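Side-chain contacts in thioesterase (Pseudomonas aeruginosa, PDB 2O5U), which probably hydrolyses the thioester bond of fatty acyl-CoA substrates, as a hotdog-fold member of the 4-hydroxybenzoyl-CoA thioesterase family: residues P8-E11 with H15-P18; H24-D27 with H31-N34; V35-F40 with A75-P80; A102-L105 with E110-A113. All coordinates share one frame; numbering follows the deposited sequence. Where two conformers were deposited one is given.

The four contacts follow one another along the chain, in series, with none nested in or crossing another. Interaction 1 closes the turn that brings the N-terminal tail to edge strand 15-19. Interaction 2 closes the loop before helix 34-53, and interaction 3, the longest closure in sequence, brings the first turns of that helix to the loop after strand 62-73. Interaction 4 joins the end of strand 96-105 to the start of strand 113-123. Interactions 2 and 3 touch through Val32 with Val77 and Asn26 with Phe79. Interaction 3 meets interaction 4 where Tyr37 and Val77 approach Ala113 and Cys112. Arg10 and Phe16 of interaction 1 reach Phe104 of interaction 4.

Interaction 1 of 4, residues P8-E11 with H15-P18; sequences PLRE and HFQP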
loop_
_atom_site.group_PDB
_atom_site.type_symbol
_atom_site.label_atom_id
_atom_site.label_comp_id
_atom_site.label_asym_id
_atom_site.label_seq_id
_atom_site.Cartn_x
_atom_site.Cartn_y
_atom_site.Cartn_z
ATOM N N PRO A 8 2.529 21.962 -15.625
ATOM C CA PRO A 8 3.843 22.481 -15.284
ATOM C C PRO A 8 4.938 21.746 -16.048
ATOM O O PRO A 8 4.753 20.586 -16.494
ATOM C CB PRO A 8 3.967 22.170 -13.791
ATOM C CG PRO A 8 2.639 21.685 -13.381
ATOM C CD PRO A 8 1.959 21.173 -14.528
ATOM N N LEU A 9 6.050 22.436 -16.218
ATOM C CA LEU A 9 7.221 21.926 -16.926
ATOM C C LEU A 9 8.384 21.662 -15.945
ATOM O O LEU A 9 8.455 22.277 -14.881
ATOM C CB LEU A 9 7.674 22.955 -17.975
ATOM C CG LEU A 9 6.613 23.465 -18.967
ATOM C CD1 LEU A 9 7.021 24.798 -19.542
ATOM C CD2 LEU A 9 6.393 22.445 -20.020
ATOM N N ARG A 10 9.287 20.767 -16.351
ATOM C CA ARG A 10 10.453 20.341 -15.565
ATOM C C ARG A 10 11.259 21.485 -14.989
ATOM O O ARG A 10 11.721 21.401 -13.850
ATOM C CB ARG A 10 11.418 19.604 -16.477
ATOM C CG ARG A 10 11.237 18.179 -16.629
ATOM C CD ARG A 10 12.449 17.720 -17.379
ATOM N NE ARG A 10 13.469 17.329 -16.417
ATOM C CZ ARG A 10 13.490 16.137 -15.836
ATOM N NH1 ARG A 10 12.551 15.241 -16.151
ATOM N NH2 ARG A 10 14.456 15.840 -14.972
ATOM N N GLU A 11 11.449 22.536 -15.789
ATOM C CA GLU A 11 12.323 23.657 -15.390
ATOM C C GLU A 11 11.730 24.485 -14.262
ATOM O O GLU A 11 12.441 25.205 -13.620
ATOM C CB GLU A 11 12.748 24.534 -16.582
ATOM C CG GLU A 11 11.630 24.980 -17.445
ATOM C CD GLU A 11 11.440 24.142 -18.729
ATOM O OE1 GLU A 11 11.583 22.909 -18.754
ATOM O OE2 GLU A 11 11.120 24.771 -19.756
ATOM N N HIS A 15 14.852 20.326 -7.739
ATOM C CA HIS A 15 15.481 19.101 -7.336
ATOM C C HIS A 15 14.668 17.914 -7.870
ATOM O O HIS A 15 13.430 17.921 -7.771
ATOM C CB HIS A 15 15.507 19.034 -5.820
ATOM C CG HIS A 15 15.970 17.715 -5.274
ATOM N ND1 HIS A 15 17.304 17.370 -5.189
ATOM C CD2 HIS A 15 15.279 16.665 -4.775
ATOM C CE1 HIS A 15 17.410 16.161 -4.669
ATOM N NE2 HIS A 15 16.194 15.712 -4.416
ATOM N N PHE A 16 15.368 16.883 -8.328
ATOM C CA PHE A 16 14.749 15.695 -8.916
ATOM C C PHE A 16 15.159 14.396 -8.256
ATOM O O PHE A 16 16.325 14.209 -7.914
ATOM C CB PHE A 16 15.065 15.628 -10.422
ATOM C CG PHE A 16 14.367 16.689 -11.166
ATOM C CD1 PHE A 16 14.941 17.942 -11.274
ATOM C CD2 PHE A 16 13.089 16.471 -11.683
ATOM C CE1 PHE A 16 14.274 18.979 -11.935
ATOM C CE2 PHE A 16 12.416 17.497 -12.342
ATOM C CZ PHE A 16 13.002 18.748 -12.446
ATOM N N GLN A 17 14.210 13.481 -8.157
ATOM C CA GLN A 17 14.543 12.182 -7.600
ATOM C C GLN A 17 13.826 11.094 -8.328
ATOM O O GLN A 17 12.599 11.105 -8.386
ATOM C CB GLN A 17 14.152 12.091 -6.136
ATOM C CG GLN A 17 14.616 10.777 -5.509
ATOM C CD GLN A 17 13.918 10.484 -4.218
ATOM O OE1 GLN A 17 13.488 11.395 -3.531
ATOM N NE2 GLN A 17 13.839 9.206 -3.856
ATOM N N PRO A 18 14.587 10.117 -8.796
ATOM C CA PRO A 18 13.964 8.971 -9.395
ATOM C C PRO A 18 13.300 8.131 -8.300
ATOM O O PRO A 18 13.787 8.057 -7.151
ATOM C CB PRO A 18 15.159 8.253 -10.043
ATOM C CG PRO A 18 16.292 8.603 -9.170
ATOM C CD PRO A 18 16.060 9.996 -8.772
#
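Arg10 lays its guanidinium group flat over one face of the Phe16 ring, and this stack is the main side-chain contact. The two planes are only 12° apart, and their centres lie 4.3 Å from each other. The overlap is displaced rather than centred: Arg10 NH2 sits toward the rim of the ring, 3.6 Å from Phe16 CD2, while Arg10 CZ lies above the ring and 27° off its normal, a cation-pi geometry over the face. The same ring is also approached by the backbone. Arg10 O lies in the ring plane at its edge, 3.3 Å from Phe16 CZ, where the slightly positive rim hydrogens meet a carbonyl oxygen. Residue 10 therefore touches Phe16 twice, by its charged end over the face and by its own carbonyl at the rim.

The arginine chain reaches the ring by bending at chi3 (92°), which folds the guanidinium over Phe16. From the other side, the phenylalanine CB points toward the 8-11 segment. The charged end is steadied further out. Arg10 NH1 makes a salt bridge to Glu84 OE2 and a hydrogen bond to Gln108 O, which probably helps fix the group's orientation, and Phe104 adds a second cation-pi partner.

In the fold this is a surface contact. It fastens the short 3-10 turn of the N-terminal tail to strand 15-19, the edge strand within this chain, which pairs with strand 83-92 through His15 with Leu87 and Gln17 with Met85, while Glu84 and Phe104 belong to the next two strands of the sheet.

Interaction 2 of 4, residues H24-D27 with H31-N34; sequences HDND and HVNN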
loop_
_atom_site.group_PDB
_atom_site.type_symbol
_atom_site.label_atom_id
_atom_site.label_comp_id
_atom_site.label_asym_id
_atom_site.label_seq_id
_atom_site.Cartn_x
_atom_site.Cartn_y
_atom_site.Cartn_z
ATOM N N HIS A 24 2.379 -3.372 -7.688
ATOM C CA HIS A 24 1.018 -3.062 -7.252
ATOM C C HIS A 24 0.758 -1.553 -7.324
ATOM O O HIS A 24 -0.268 -1.083 -6.814
ATOM C CB HIS A 24 0.732 -3.629 -5.833
ATOM C CG HIS A 24 -0.733 -3.803 -5.508
ATOM N ND1 HIS A 24 -1.164 -4.347 -4.317
ATOM C CD2 HIS A 24 -1.854 -3.580 -6.249
ATOM C CE1 HIS A 24 -2.484 -4.423 -4.322
ATOM N NE2 HIS A 24 -2.929 -3.957 -5.477
ATOM N N ASP A 25 1.719 -0.766 -7.843
ATOM C CA ASP A 25 1.398 0.645 -8.139
ATOM C C ASP A 25 0.213 0.676 -9.099
ATOM O O ASP A 25 -0.641 1.561 -8.968
ATOM C CB ASP A 25 2.552 1.415 -8.762
ATOM C CG ASP A 25 3.683 1.725 -7.750
ATOM O OD1 ASP A 25 3.445 1.579 -6.520
ATOM O OD2 ASP A 25 4.774 2.113 -8.226
ATOM N N ASN A 26 0.174 -0.277 -10.036
ATOM C CA ASN A 26 -0.940 -0.286 -11.013
ATOM C C ASN A 26 -2.203 -0.758 -10.308
ATOM O O ASN A 26 -2.178 -1.673 -9.495
ATOM C CB ASN A 26 -0.630 -1.207 -12.223
ATOM C CG ASN A 26 0.484 -0.660 -13.100
ATOM O OD1 ASN A 26 0.764 0.521 -13.055
ATOM N ND2 ASN A 26 1.119 -1.520 -13.872
ATOM N N ASP A 27 -3.335 -0.171 -10.629
ATOM C CA ASP A 27 -4.587 -0.742 -10.106
ATOM C C ASP A 27 -5.305 -1.498 -11.234
ATOM O O ASP A 27 -4.704 -1.860 -12.280
ATOM C CB ASP A 27 -5.478 0.329 -9.469
ATOM C CG ASP A 27 -6.062 1.332 -10.506
ATOM O OD1 ASP A 27 -6.006 1.152 -11.815
ATOM O OD2 ASP A 27 -6.581 2.323 -9.969
ATOM N N HIS A 31 -3.066 1.448 -14.733
ATOM C CA HIS A 31 -2.096 2.532 -14.596
ATOM C C HIS A 31 -1.850 2.752 -13.094
ATOM O O HIS A 31 -2.632 2.296 -12.233
ATOM C CB HIS A 31 -2.638 3.832 -15.220
ATOM C CG HIS A 31 -3.011 3.701 -16.673
ATOM N ND1 HIS A 31 -2.145 3.206 -17.615
ATOM C CD2 HIS A 31 -4.138 4.039 -17.346
ATOM C CE1 HIS A 31 -2.726 3.210 -18.807
ATOM N NE2 HIS A 31 -3.934 3.722 -18.672
ATOM N N VAL A 32 -0.825 3.526 -12.792
ATOM C CA VAL A 32 -0.508 3.853 -11.382
ATOM C C VAL A 32 -1.687 4.555 -10.751
ATOM O O VAL A 32 -2.216 5.570 -11.271
ATOM C CB VAL A 32 0.778 4.718 -11.267
ATOM C CG1 VAL A 32 0.948 5.336 -9.781
ATOM C CG2 VAL A 32 2.006 3.899 -11.709
ATOM N N ASN A 33 -2.116 4.005 -9.616
ATOM C CA ASN A 33 -3.270 4.551 -8.877
ATOM C C ASN A 33 -3.076 5.999 -8.370
ATOM O O ASN A 33 -1.991 6.394 -7.949
ATOM C CB ASN A 33 -3.683 3.589 -7.750
ATOM C CG ASN A 33 -4.919 4.044 -7.040
ATOM O OD1 ASN A 33 -4.844 4.641 -5.967
ATOM N ND2 ASN A 33 -6.079 3.777 -7.641
ATOM N N ASN A 34 -4.113 6.813 -8.485
ATOM C CA ASN A 34 -4.044 8.202 -7.977
ATOM C C ASN A 34 -3.443 8.387 -6.553
ATOM O O ASN A 34 -2.702 9.334 -6.288
ATOM C CB ASN A 34 -5.459 8.818 -8.032
ATOM C CG ASN A 34 -6.464 8.117 -7.101
ATOM O OD1 ASN A 34 -6.715 8.563 -5.978
ATOM N ND2 ASN A 34 -7.014 7.021 -7.555
HETATM O O HOH W 1 -5.530 2.981 -13.505
#
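Asp27 and Asn33 meet side chain to side chain at about a right angle, their carboxylate and amide planes turned 62° apart. Asn33 ND2 donates to Asp27 OD2 over 2.8 Å. The acceptor lies in the amide plane of Asn33, but the carboxylate receives the N-H on its anti side and 23° out of plane. Asp27 arrives there with CG between its backbone N and carbonyl carbon (chi1 69°), a crowded position that turns the carboxylate toward Asn33. Asp27 OD1 accepts from water 1, and that water accepts from His31 N. Trp23 NE1 of the second subunit is a further donor to OD2.

Behind these side chains the backbones bridge once, at Asn26 and Val32: Asn33 N donates to Asp25 O over 2.9 Å and Asp27 N to His31 O over 3.0 Å. Val32 lays its CG2 against Asp25 CB, 3.9 Å away. Asn26 OD1 uses Phe79 N as its partner, and Asp25 OD1 pairs with Arg22 of the third subunit. Subunits meet here, and relatives of this hotdog family usually have their active sites at such interfaces.

Asn33 is the N-cap of helix 34-53, its OD1 accepting from Val35 N, while ND2 also reaches Asp42 of the fourth subunit. Val32 packs on Tyr37 and Phe40 of that helix and bonds through its backbone to Val77, in the loop after strand 62-73.

Interaction 3 of 4, residues V35-F40 with A75-P80; sequences VTYYAF and APVAFP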
loop_
_atom_site.group_PDB
_atom_site.type_symbol
_atom_site.label_atom_id
_atom_site.label_comp_id
_atom_site.label_asym_id
_atom_site.label_seq_id
_atom_site.Cartn_x
_atom_site.Cartn_y
_atom_site.Cartn_z
ATOM N N VAL A 35 -3.757 7.465 -5.644
ATOM C CA VAL A 35 -3.252 7.510 -4.243
ATOM C C VAL A 35 -1.703 7.466 -4.198
ATOM O O VAL A 35 -1.041 8.167 -3.377
ATOM C CB VAL A 35 -3.891 6.378 -3.409
ATOM C CG1 VAL A 35 -3.250 6.317 -1.935
ATOM C CG2 VAL A 35 -5.424 6.637 -3.348
ATOM N N THR A 36 -1.149 6.637 -5.079
ATOM C CA THR A 36 0.287 6.356 -5.131
ATOM C C THR A 36 1.095 7.614 -5.340
ATOM O O THR A 36 2.178 7.724 -4.844
ATOM C CB THR A 36 0.637 5.245 -6.200
ATOM O OG1 THR A 36 -0.230 4.110 -6.017
ATOM C CG2 THR A 36 2.106 4.749 -6.075
ATOM N N TYR A 37 0.525 8.588 -6.023
ATOM C CA TYR A 37 1.235 9.820 -6.298
ATOM C C TYR A 37 1.563 10.548 -5.005
ATOM O O TYR A 37 2.649 11.109 -4.850
ATOM C CB TYR A 37 0.384 10.688 -7.216
ATOM C CG TYR A 37 0.399 10.227 -8.669
ATOM C CD1 TYR A 37 -0.394 9.157 -9.075
ATOM C CD2 TYR A 37 1.225 10.847 -9.607
ATOM C CE1 TYR A 37 -0.404 8.703 -10.402
ATOM C CE2 TYR A 37 1.227 10.426 -10.954
ATOM C CZ TYR A 37 0.411 9.376 -11.344
ATOM O OH TYR A 37 0.414 8.992 -12.669
ATOM N N TYR A 38 0.654 10.483 -4.036
ATOM C CA TYR A 38 0.924 11.117 -2.747
ATOM C C TYR A 38 2.030 10.439 -1.969
ATOM O O TYR A 38 2.765 11.090 -1.215
ATOM C CB TYR A 38 -0.361 11.174 -1.916
ATOM C CG TYR A 38 -1.396 12.124 -2.451
ATOM C CD1 TYR A 38 -2.552 11.652 -3.071
ATOM C CD2 TYR A 38 -1.222 13.502 -2.330
ATOM C CE1 TYR A 38 -3.496 12.541 -3.576
ATOM C CE2 TYR A 38 -2.152 14.403 -2.831
ATOM C CZ TYR A 38 -3.301 13.921 -3.421
ATOM O OH TYR A 38 -4.228 14.836 -3.889
ATOM N N ALA A 39 2.135 9.122 -2.120
ATOM C CA ALA A 39 3.274 8.357 -1.604
ATOM C C ALA A 39 4.597 8.770 -2.265
ATOM O O ALA A 39 5.614 8.901 -1.566
ATOM C CB ALA A 39 3.037 6.853 -1.713
ATOM N N PHE A 40 4.573 9.025 -3.577
ATOM C CA PHE A 40 5.745 9.643 -4.264
ATOM C C PHE A 40 6.056 11.049 -3.679
ATOM O O PHE A 40 7.231 11.366 -3.479
ATOM C CB PHE A 40 5.525 9.781 -5.780
ATOM C CG PHE A 40 5.294 8.469 -6.489
ATOM C CD1 PHE A 40 5.908 7.296 -6.037
ATOM C CD2 PHE A 40 4.542 8.419 -7.648
ATOM C CE1 PHE A 40 5.729 6.086 -6.733
ATOM C CE2 PHE A 40 4.336 7.163 -8.343
ATOM C CZ PHE A 40 4.933 6.043 -7.881
ATOM N N ALA A 75 -1.913 12.995 -17.125
ATOM C CA ALA A 75 -1.804 11.827 -17.968
ATOM C C ALA A 75 -1.263 10.627 -17.197
ATOM O O ALA A 75 -0.361 10.805 -16.384
ATOM C CB ALA A 75 -0.857 12.134 -19.181
ATOM N N PRO A 76 -1.700 9.402 -17.525
ATOM C CA PRO A 76 -1.244 8.225 -16.734
ATOM C C PRO A 76 0.212 7.792 -16.944
ATOM O O PRO A 76 0.819 8.059 -17.990
ATOM C CB PRO A 76 -2.222 7.116 -17.158
ATOM C CG PRO A 76 -2.732 7.473 -18.467
ATOM C CD PRO A 76 -2.711 9.029 -18.536
ATOM N N VAL A 77 0.763 7.125 -15.949
ATOM C CA VAL A 77 1.955 6.331 -16.140
ATOM C C VAL A 77 1.644 4.938 -15.596
ATOM O O VAL A 77 0.614 4.731 -15.011
ATOM C CB VAL A 77 3.217 6.938 -15.393
ATOM C CG1 VAL A 77 3.512 8.342 -15.867
ATOM C CG2 VAL A 77 3.076 6.879 -13.860
ATOM N N ALA A 78 2.517 3.979 -15.829
ATOM C CA ALA A 78 2.254 2.628 -15.387
ATOM C C ALA A 78 3.541 1.962 -15.000
ATOM O O ALA A 78 4.554 2.100 -15.723
ATOM C CB ALA A 78 1.532 1.842 -16.555
ATOM N N PHE A 79 3.530 1.212 -13.903
ATOM C CA PHE A 79 4.604 0.257 -13.637
ATOM C C PHE A 79 4.758 -0.584 -14.938
ATOM O O PHE A 79 3.737 -0.979 -15.545
ATOM C CB PHE A 79 4.261 -0.653 -12.430
ATOM C CG PHE A 79 5.083 -1.924 -12.386
ATOM C CD1 PHE A 79 6.328 -1.949 -11.748
ATOM C CD2 PHE A 79 4.653 -3.080 -13.032
ATOM C CE1 PHE A 79 7.091 -3.082 -11.741
ATOM C CE2 PHE A 79 5.434 -4.235 -13.014
ATOM C CZ PHE A 79 6.656 -4.227 -12.386
ATOM N N PRO A 80 6.007 -0.853 -15.377
ATOM C CA PRO A 80 7.298 -0.586 -14.755
ATOM C C PRO A 80 8.021 0.650 -15.344
ATOM O O PRO A 80 9.258 0.704 -15.334
ATOM C CB PRO A 80 8.093 -1.836 -15.114
ATOM C CG PRO A 80 7.554 -2.198 -16.492
ATOM C CD PRO A 80 6.196 -1.594 -16.650
HETATM O O HOH W 2 -1.418 7.064 -13.341
HETATM O O HOH W 3 -1.251 11.024 -13.602
#
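Tyr37 and Val77 face each other across a wide backbone gap, their CA atoms 10.5 Å apart. Segment 35-40 is helical, with Phe40 N bonded to Thr36 O, in the early turns of helix 34-53; segment 75-80 is an extended, irregular loop between strands 62-73 and 83-92. The tyrosine side chain spans most of that distance. With CG beside the backbone N and anti to the carbonyl carbon (chi1 -77°), its ring leaves the helix toward the loop and brings OH within 3.6 Å of Val77 CG2. That methyl meets the tyrosine end obliquely, and Tyr37 CZ lies 4.4 Å from Val77 CG2.

No direct hydrogen bond joins the segments; two waters do the polar work. Water 2 lies in the ring plane at the tyrosine edge, 2.7 Å from Tyr37 OH, and makes a weak bond to Val77 N. Water 3, 2.8 Å from the same OH, donates to Ala75 O over 2.9 Å. The ring itself is flanked edge-to-face by Tyr73, and Val77 also packs on Leu103 and Cys112.

Chemically, the contact is mixed: a hydroxyl rests directly on a methyl group, while the polar link between these two segments runs through water, soundly to Ala75 O and only weakly to Val77 N.

Interaction 4 of 4, residues A102-L105 with E110-A113; sequences ALFL and EACA
Phe104 brings the rim carbons CD2 and CE2 of its ring obliquely to the backbone of the returning segment: Phe104 CD2 lies 3.5 Å from Glu110 O, and Phe104 CE2 lies 3.6 Å from Ala111 N. Ala111 CB touches the same CE2, and Phe16 packs at CE1 of this ring.

Next to Phe104 in sequence, Leu103 pairs with Ala113 as an antiparallel hydrogen-bonded pair, where strand 113-123 begins. Leu103 N donates to Ala113 O over 3.0 Å, and Leu103 O accepts from Cys112 N at 2.9 Å. Leu103 thus stands opposite two residues, and with the helix-like backbone of Cys112 (phi -73°, psi -32°) the pairing resembles a classic beta bulge, with only the first of its two N-H bonds made. On the face that carries Leu103 and Ala113, toward Tyr37 and Phe40 of helix 34-53, Leu103 has CG anti to the backbone N (chi1 179°) and sets CD2 on Cys112 CB 3.7 Å away, beside Val77. Ala102 CB meets Ala111 CB at 3.9 Å.

Nearer the turn, water 4 replaces a direct bond: it accepts from Leu105 N over 2.7 Å and donates to Glu110 O. Chemically, this irregularity has a price, for Ala113 N is buried without a partner. Cys112 also has backbone bonds to Phe74 and Ala75, and Ala111 to Pro8, joining the hairpin between strands 96-105 and 113-123 to the N-terminal tail and the neighbouring loop.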
loop_
_atom_site.group_PDB
_atom_site.type_symbol
_atom_site.label_atom_id
_atom_site.label_comp_id
_atom_site.label_asym_id
_atom_site.label_seq_id
_atom_site.Cartn_x
_atom_site.Cartn_y
_atom_site.Cartn_z
ATOM N N ALA A 102 5.965 17.492 -8.906
ATOM C CA ALA A 102 5.387 16.983 -10.146
ATOM C C ALA A 102 6.087 15.648 -10.454
ATOM O O ALA A 102 7.267 15.462 -10.122
ATOM C CB ALA A 102 5.522 18.027 -11.298
ATOM N N LEU A 103 5.357 14.707 -11.059
ATOM C CA LEU A 103 5.904 13.466 -11.532
ATOM C C LEU A 103 6.136 13.632 -13.030
ATOM O O LEU A 103 5.262 14.152 -13.743
ATOM C CB LEU A 103 4.953 12.286 -11.289
ATOM C CG LEU A 103 5.418 10.894 -11.768
ATOM C CD1 LEU A 103 4.869 9.781 -10.868
ATOM C CD2 LEU A 103 5.088 10.630 -13.233
ATOM N N PHE A 104 7.273 13.131 -13.476
ATOM C CA PHE A 104 7.699 13.088 -14.875
ATOM C C PHE A 104 8.126 11.696 -15.270
ATOM O O PHE A 104 8.739 10.988 -14.479
ATOM C CB PHE A 104 8.923 14.005 -15.093
ATOM C CG PHE A 104 8.677 15.452 -14.709
ATOM C CD1 PHE A 104 8.978 15.911 -13.427
ATOM C CD2 PHE A 104 8.124 16.345 -15.652
ATOM C CE1 PHE A 104 8.727 17.281 -13.084
ATOM C CE2 PHE A 104 7.839 17.694 -15.309
ATOM C CZ PHE A 104 8.138 18.151 -14.025
ATOM N N LEU A 105 7.960 11.317 -16.534
ATOM C CA LEU A 105 8.670 10.094 -16.967
ATOM C C LEU A 105 10.149 10.427 -16.972
ATOM O O LEU A 105 10.506 11.565 -17.280
ATOM C CB LEU A 105 8.231 9.649 -18.372
ATOM C CG LEU A 105 6.931 8.844 -18.462
ATOM C CD1 LEU A 105 6.671 8.417 -19.915
ATOM C CD2 LEU A 105 6.994 7.604 -17.514
ATOM N N GLU A 110 7.138 17.102 -19.919
ATOM C CA GLU A 110 5.803 17.541 -19.458
ATOM C C GLU A 110 5.390 16.716 -18.215
ATOM O O GLU A 110 5.707 15.536 -18.120
ATOM C CB GLU A 110 4.742 17.564 -20.593
ATOM C CG GLU A 110 3.836 18.840 -20.600
ATOM C CD GLU A 110 3.117 19.119 -21.948
ATOM O OE1 GLU A 110 3.540 18.581 -23.025
ATOM O OE2 GLU A 110 2.111 19.894 -21.921
ATOM N N ALA A 111 4.785 17.375 -17.225
ATOM C CA ALA A 111 4.340 16.658 -16.041
ATOM C C ALA A 111 3.163 15.738 -16.339
ATOM O O ALA A 111 2.199 16.139 -17.017
ATOM C CB ALA A 111 4.047 17.616 -14.862
ATOM N N CYS A 112 3.259 14.474 -15.876
ATOM C CA CYS A 112 2.120 13.549 -15.829
ATOM C C CYS A 112 1.117 13.949 -14.683
ATOM O O CYS A 112 -0.106 13.774 -14.816
ATOM C CB CYS A 112 2.640 12.129 -15.590
ATOM S SG CYS A 112 3.993 11.787 -16.715
ATOM N N ALA A 113 1.650 14.511 -13.598
ATOM C CA ALA A 113 0.819 14.966 -12.490
ATOM C C ALA A 113 1.556 16.055 -11.741
ATOM O O ALA A 113 2.778 16.099 -11.810
ATOM C CB ALA A 113 0.514 13.757 -11.487
HETATM O O HOH W 4 7.055 12.942 -18.464
#